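Local structure of spindle pole body component (Chaetomium thermophilum, 6L82) at residues A[16-20]-A[37-42]; A[58-62]-A[100-105]. The protein probably binds gamma-tubulin and microtubule minus ends as GCP5 of the gamma-tubulin complex, and its N-terminal piece binds the microprotein Mozart1. The contacts are given in a common frame with arbitrary orientation. Numbering follows the deposited sequence.

Contact 1. Residues A[16-20]-A[37-42]; sequences ADDLV and CRDFVL
Helices 5-23 and 31-45, successive in the chain, meet through regular alpha-helical segments 16-20 and 37-42 as an oblique, antiparallel-leaning pair. The axes approach to 9.0 Å and cross at 122°; small Ala16 permits this, its CA lying 5.7 Å from Arg38 CA. Ala16 CB lies 3.9 Å from Val41 CG1 and 4.1 Å from Leu42 CG. Val20 (t) directs CG2 to Cys37 CB at 3.6 Å and Val41 CG2 at 4.1 Å; Leu19 CD2 lies 4.3 Å from Val41 CG1. Leu19 also packs on an apolar side chain of Mozart1. Beside these contacts lies one charge pair, Asp17 (m) OD2 to Arg38 NE at 3.5 Å, with Arg38 CD 3.0 Å from Asp17 OD2; Arg38 has chi1 t (152°), chi2 142° between wells and chi3 t. The oxygen lies well out of the guanidinium plane, so no N-H points at it; NE makes a weak hydrogen bond to Gly13 O. Apolar burial therefore holds the pair, with an electrostatic supplement and no intersegment hydrogen bond.

Contact 2. Residues A[58-62]-A[100-105]; sequences VQDRL and LHLLLE
Helical segments 58-62, of helix 55-71, and 100-105, of helix 96-106, run in roughly the same direction, their axes inclined at 44° and 10.3 Å apart at closest approach. The CA of Val58 lies 6.0 Å from that of His101, and the CA of Arg61 lies 7.7 Å from that of Leu104. Main-chain hydrogen bonds inside each helix are in place: Leu62 N to Val58 O at 3.0 Å, Leu104 N to Leu100 O at 2.7 Å and Glu105 N to His101 O at 2.9 Å. Across the gap the polar chemistry centres on Arg61 (m, t, p for chi1 to chi3), which donates to a single oxygen, Glu105 OE1, from NH1 at 2.9 Å and NH2 at 3.2 Å, forming a salt bridge near the guanidinium plane. Glu105 (m, m) thus accepts two hydrogen bonds on OE1, while its OE2 lies close to an acidic side chain of Mozart1. One guanidinium face covers Leu104, with NH2 3.7 Å from Leu104 CB. Beneath this bridge lies an apolar seam: Val58 (t) CG1 meets Leu100 (m, t) CB at 3.8 Å and Leu104 (m, t) CD1 at 3.9 Å, Val58 CG2 meets His101 CB at 3.9 Å, and Leu62 (m, t) sets CD2 3.6 Å from Leu104 CD2 and CD1 4.2 Å from Leu100 CD1. Leu85 and Leu88 of helix 75-88 touch Leu62 and Leu100 respectively. The arrangement is that of a small three-helix bundle: helices 55-71 and 96-106 pack together, and helix 75-88, between them in sequence, adds leucines to the shared core.

The two contacts share no helix: contact 1 pairs helices 5-23 and 31-45, whereas contact 2 pairs helices 55-71 and 96-106 farther along the chain. They lie on opposite sides of the chain's centre, about 24 Å apart between centres and about 8 Å between nearest atoms, so neither touches the other. Contact 1 is the more peripheral in the chain yet the more fully buried, and its charge pair is loose and undirected. Contact 2, nearer the centre, is partly exposed and carries a directional, hydrogen-bonded salt bridge beside its core of leucines and Val58. Both reach Mozart1, which thus packs on two separate helix pairs of the GCP5 N-terminal piece.

Contact 1. Residues A[16-20]-A[37-42]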
loop_
_atom_site.group_PDB
_atom_site.type_symbol
_atom_site.label_atom_id
_atom_site.label_comp_id
_atom_site.label_asym_id
_atom_site.label_seq_id
_atom_site.Cartn_x
_atom_site.Cartn_y
_atom_site.Cartn_z
ATOM N N ALA A 16 6.474 10.625 -1.168
ATOM C CA ALA A 16 6.015 10.472 -2.551
ATOM C C ALA A 16 7.172 10.070 -3.448
ATOM O O ALA A 16 7.036 9.174 -4.286
ATOM C CB ALA A 16 5.373 11.766 -3.059
ATOM N N ASP A 17 8.326 10.715 -3.256
ATOM C CA ASP A 17 9.575 10.314 -3.909
ATOM C C ASP A 17 9.899 8.844 -3.675
ATOM O O ASP A 17 10.336 8.141 -4.595
ATOM C CB ASP A 17 10.754 11.163 -3.401
ATOM C CG ASP A 17 10.784 12.572 -3.958
ATOM O OD1 ASP A 17 10.973 13.525 -3.168
ATOM O OD2 ASP A 17 10.724 12.729 -5.195
ATOM N N ASP A 18 9.807 8.386 -2.418
ATOM C CA ASP A 18 10.077 6.977 -2.124
ATOM C C ASP A 18 9.126 6.087 -2.895
ATOM O O ASP A 18 9.538 5.081 -3.486
ATOM C CB ASP A 18 9.959 6.684 -0.626
ATOM C CG ASP A 18 10.865 7.566 0.237
ATOM O OD1 ASP A 18 11.807 8.190 -0.301
ATOM O OD2 ASP A 18 10.652 7.585 1.469
ATOM N N LEU A 19 7.841 6.450 -2.908
ATOM C CA LEU A 19 6.848 5.607 -3.555
ATOM C C LEU A 19 7.169 5.479 -5.035
ATOM O O LEU A 19 7.203 4.374 -5.587
ATOM C CB LEU A 19 5.449 6.191 -3.337
ATOM C CG LEU A 19 4.275 5.214 -3.409
ATOM C CD1 LEU A 19 4.431 4.115 -2.344
ATOM C CD2 LEU A 19 2.930 5.931 -3.249
ATOM N N VAL A 20 7.496 6.600 -5.674
ATOM C CA VAL A 20 7.857 6.567 -7.082
ATOM C C VAL A 20 9.110 5.727 -7.286
ATOM O O VAL A 20 9.128 4.790 -8.092
ATOM C CB VAL A 20 8.031 8.000 -7.596
ATOM C CG1 VAL A 20 8.737 8.002 -8.951
ATOM C CG2 VAL A 20 6.661 8.688 -7.628
ATOM N N CYS A 37 5.521 11.735 -11.990
ATOM C CA CYS A 37 4.948 10.730 -11.102
ATOM C C CYS A 37 4.782 11.280 -9.692
ATOM O O CYS A 37 3.782 11.019 -9.011
ATOM C CB CYS A 37 5.840 9.488 -11.082
ATOM S SG CYS A 37 5.914 8.550 -12.632
ATOM N N ARG A 38 5.752 12.051 -9.235
ATOM C CA ARG A 38 5.685 12.560 -7.877
ATOM C C ARG A 38 4.601 13.616 -7.728
ATOM O O ARG A 38 3.877 13.647 -6.727
ATOM C CB ARG A 38 7.036 13.122 -7.495
ATOM C CG ARG A 38 6.930 14.143 -6.540
ATOM C CD ARG A 38 8.046 13.996 -5.607
ATOM N NE ARG A 38 8.047 14.811 -4.554
ATOM C CZ ARG A 38 8.496 15.942 -4.598
ATOM N NH1 ARG A 38 8.934 16.391 -5.649
ATOM N NH2 ARG A 38 8.495 16.653 -3.592
ATOM N N ASP A 39 4.507 14.525 -8.693
ATOM C CA ASP A 39 3.409 15.476 -8.685
ATOM C C ASP A 39 2.067 14.753 -8.732
ATOM O O ASP A 39 1.122 15.134 -8.028
ATOM C CB ASP A 39 3.565 16.446 -9.861
ATOM C CG ASP A 39 2.327 17.255 -10.111
ATOM O OD1 ASP A 39 2.133 18.255 -9.386
ATOM O OD2 ASP A 39 1.541 16.881 -11.014
ATOM N N PHE A 40 1.972 13.689 -9.542
ATOM C CA PHE A 40 0.745 12.894 -9.574
ATOM C C PHE A 40 0.412 12.327 -8.202
ATOM O O PHE A 40 -0.766 12.253 -7.829
ATOM C CB PHE A 40 0.861 11.755 -10.586
ATOM C CG PHE A 40 -0.074 10.611 -10.309
ATOM C CD1 PHE A 40 -1.435 10.741 -10.519
ATOM C CD2 PHE A 40 0.405 9.413 -9.820
ATOM C CE1 PHE A 40 -2.291 9.700 -10.254
ATOM C CE2 PHE A 40 -0.450 8.379 -9.567
ATOM C CZ PHE A 40 -1.798 8.521 -9.780
ATOM N N VAL A 41 1.428 11.901 -7.438
ATOM C CA VAL A 41 1.127 11.250 -6.161
ATOM C C VAL A 41 0.598 12.269 -5.160
ATOM O O VAL A 41 -0.383 12.017 -4.447
ATOM C CB VAL A 41 2.356 10.520 -5.595
ATOM C CG1 VAL A 41 2.033 10.026 -4.205
ATOM C CG2 VAL A 41 2.759 9.376 -6.482
ATOM N N LEU A 42 1.232 13.436 -5.096
ATOM C CA LEU A 42 0.802 14.468 -4.159
ATOM C C LEU A 42 -0.569 15.010 -4.522
ATOM O O LEU A 42 -1.382 15.305 -3.636
ATOM C CB LEU A 42 1.825 15.592 -4.135
ATOM C CG LEU A 42 3.161 15.159 -3.538
ATOM C CD1 LEU A 42 4.233 16.131 -3.975
ATOM C CD2 LEU A 42 3.029 15.116 -2.050
#

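Contact 2. Residues A[58-62]-A[100-105]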
loop_
_atom_site.group_PDB
_atom_site.type_symbol
_atom_site.label_atom_id
_atom_site.label_comp_id
_atom_site.label_asym_id
_atom_site.label_seq_id
_atom_site.Cartn_x
_atom_site.Cartn_y
_atom_site.Cartn_z
ATOM N N VAL A 58 -13.404 -5.070 6.456
ATOM C CA VAL A 58 -12.053 -5.618 6.350
ATOM C C VAL A 58 -12.021 -7.051 6.864
ATOM O O VAL A 58 -11.441 -7.944 6.236
ATOM C CB VAL A 58 -11.054 -4.732 7.118
ATOM C CG1 VAL A 58 -9.752 -5.487 7.346
ATOM C CG2 VAL A 58 -10.804 -3.397 6.384
ATOM N N GLN A 59 -12.635 -7.296 8.023
ATOM C CA GLN A 59 -12.562 -8.644 8.587
ATOM C C GLN A 59 -13.409 -9.612 7.781
ATOM O O GLN A 59 -13.029 -10.777 7.609
ATOM C CB GLN A 59 -12.997 -8.653 10.058
ATOM C CG GLN A 59 -12.117 -7.799 10.989
ATOM C CD GLN A 59 -10.719 -8.378 11.225
ATOM O OE1 GLN A 59 -10.523 -9.599 11.212
ATOM N NE2 GLN A 59 -9.737 -7.493 11.453
ATOM N N ASP A 60 -14.545 -9.140 7.260
ATOM C CA ASP A 60 -15.372 -9.983 6.408
ATOM C C ASP A 60 -14.640 -10.344 5.121
ATOM O O ASP A 60 -14.721 -11.486 4.658
ATOM C CB ASP A 60 -16.699 -9.281 6.110
ATOM C CG ASP A 60 -17.694 -10.181 5.394
ATOM O OD1 ASP A 60 -18.248 -11.093 6.044
ATOM O OD2 ASP A 60 -17.937 -9.962 4.187
ATOM N N ARG A 61 -13.889 -9.405 4.543
ATOM C CA ARG A 61 -13.154 -9.750 3.330
ATOM C C ARG A 61 -12.004 -10.702 3.642
ATOM O O ARG A 61 -11.675 -11.577 2.835
ATOM C CB ARG A 61 -12.633 -8.494 2.635
ATOM C CG ARG A 61 -13.704 -7.632 1.962
ATOM C CD ARG A 61 -13.148 -6.237 1.544
ATOM N NE ARG A 61 -12.247 -6.285 0.386
ATOM C CZ ARG A 61 -11.708 -5.215 -0.203
ATOM N NH1 ARG A 61 -11.965 -3.992 0.246
ATOM N NH2 ARG A 61 -10.904 -5.368 -1.246
ATOM N N LEU A 62 -11.376 -10.549 4.807
ATOM C CA LEU A 62 -10.348 -11.506 5.193
ATOM C C LEU A 62 -10.957 -12.878 5.484
ATOM O O LEU A 62 -10.341 -13.913 5.192
ATOM C CB LEU A 62 -9.574 -10.979 6.398
ATOM C CG LEU A 62 -8.800 -9.678 6.159
ATOM C CD1 LEU A 62 -8.298 -9.127 7.478
ATOM C CD2 LEU A 62 -7.642 -9.897 5.212
ATOM N N LEU A 100 -4.676 -3.089 6.599
ATOM C CA LEU A 100 -5.202 -4.302 5.994
ATOM C C LEU A 100 -6.104 -3.950 4.824
ATOM O O LEU A 100 -6.085 -4.629 3.790
ATOM C CB LEU A 100 -5.944 -5.154 7.028
ATOM C CG LEU A 100 -5.240 -5.631 8.292
ATOM C CD1 LEU A 100 -6.220 -6.071 9.400
ATOM C CD2 LEU A 100 -4.284 -6.766 7.929
ATOM N N HIS A 101 -6.882 -2.872 4.964
ATOM C CA HIS A 101 -7.688 -2.388 3.846
ATOM C C HIS A 101 -6.823 -2.129 2.625
ATOM O O HIS A 101 -7.179 -2.520 1.506
ATOM C CB HIS A 101 -8.425 -1.112 4.239
ATOM C CG HIS A 101 -9.413 -0.656 3.213
ATOM N ND1 HIS A 101 -10.131 0.514 3.338
ATOM C CD2 HIS A 101 -9.799 -1.209 2.038
ATOM C CE1 HIS A 101 -10.934 0.650 2.297
ATOM N NE2 HIS A 101 -10.756 -0.386 1.496
ATOM N N LEU A 102 -5.681 -1.473 2.830
ATOM C CA LEU A 102 -4.734 -1.229 1.746
ATOM C C LEU A 102 -4.278 -2.536 1.115
ATOM O O LEU A 102 -4.228 -2.650 -0.118
ATOM C CB LEU A 102 -3.524 -0.440 2.275
ATOM C CG LEU A 102 -2.353 -0.301 1.299
ATOM C CD1 LEU A 102 -2.737 0.593 0.118
ATOM C CD2 LEU A 102 -1.093 0.229 1.991
ATOM N N LEU A 103 -3.951 -3.543 1.942
ATOM C CA LEU A 103 -3.526 -4.831 1.388
ATOM C C LEU A 103 -4.675 -5.525 0.664
ATOM O O LEU A 103 -4.474 -6.096 -0.416
ATOM C CB LEU A 103 -2.950 -5.746 2.477
ATOM C CG LEU A 103 -1.803 -5.160 3.315
ATOM C CD1 LEU A 103 -1.298 -6.164 4.341
ATOM C CD2 LEU A 103 -0.657 -4.652 2.422
ATOM N N LEU A 104 -5.885 -5.478 1.230
ATOM C CA LEU A 104 -7.046 -6.016 0.519
ATOM C C LEU A 104 -7.201 -5.365 -0.854
ATOM O O LEU A 104 -7.516 -6.048 -1.837
ATOM C CB LEU A 104 -8.317 -5.833 1.348
ATOM C CG LEU A 104 -8.368 -6.636 2.640
ATOM C CD1 LEU A 104 -9.517 -6.210 3.522
ATOM C CD2 LEU A 104 -8.518 -8.097 2.278
ATOM N N GLU A 105 -6.947 -4.051 -0.947
ATOM C CA GLU A 105 -7.091 -3.361 -2.229
ATOM C C GLU A 105 -5.997 -3.745 -3.216
ATOM O O GLU A 105 -6.216 -3.662 -4.426
ATOM C CB GLU A 105 -7.091 -1.850 -2.024
ATOM C CG GLU A 105 -8.357 -1.321 -1.367
ATOM C CD GLU A 105 -9.604 -1.657 -2.158
ATOM O OE1 GLU A 105 -10.532 -2.248 -1.573
ATOM O OE2 GLU A 105 -9.657 -1.325 -3.363
#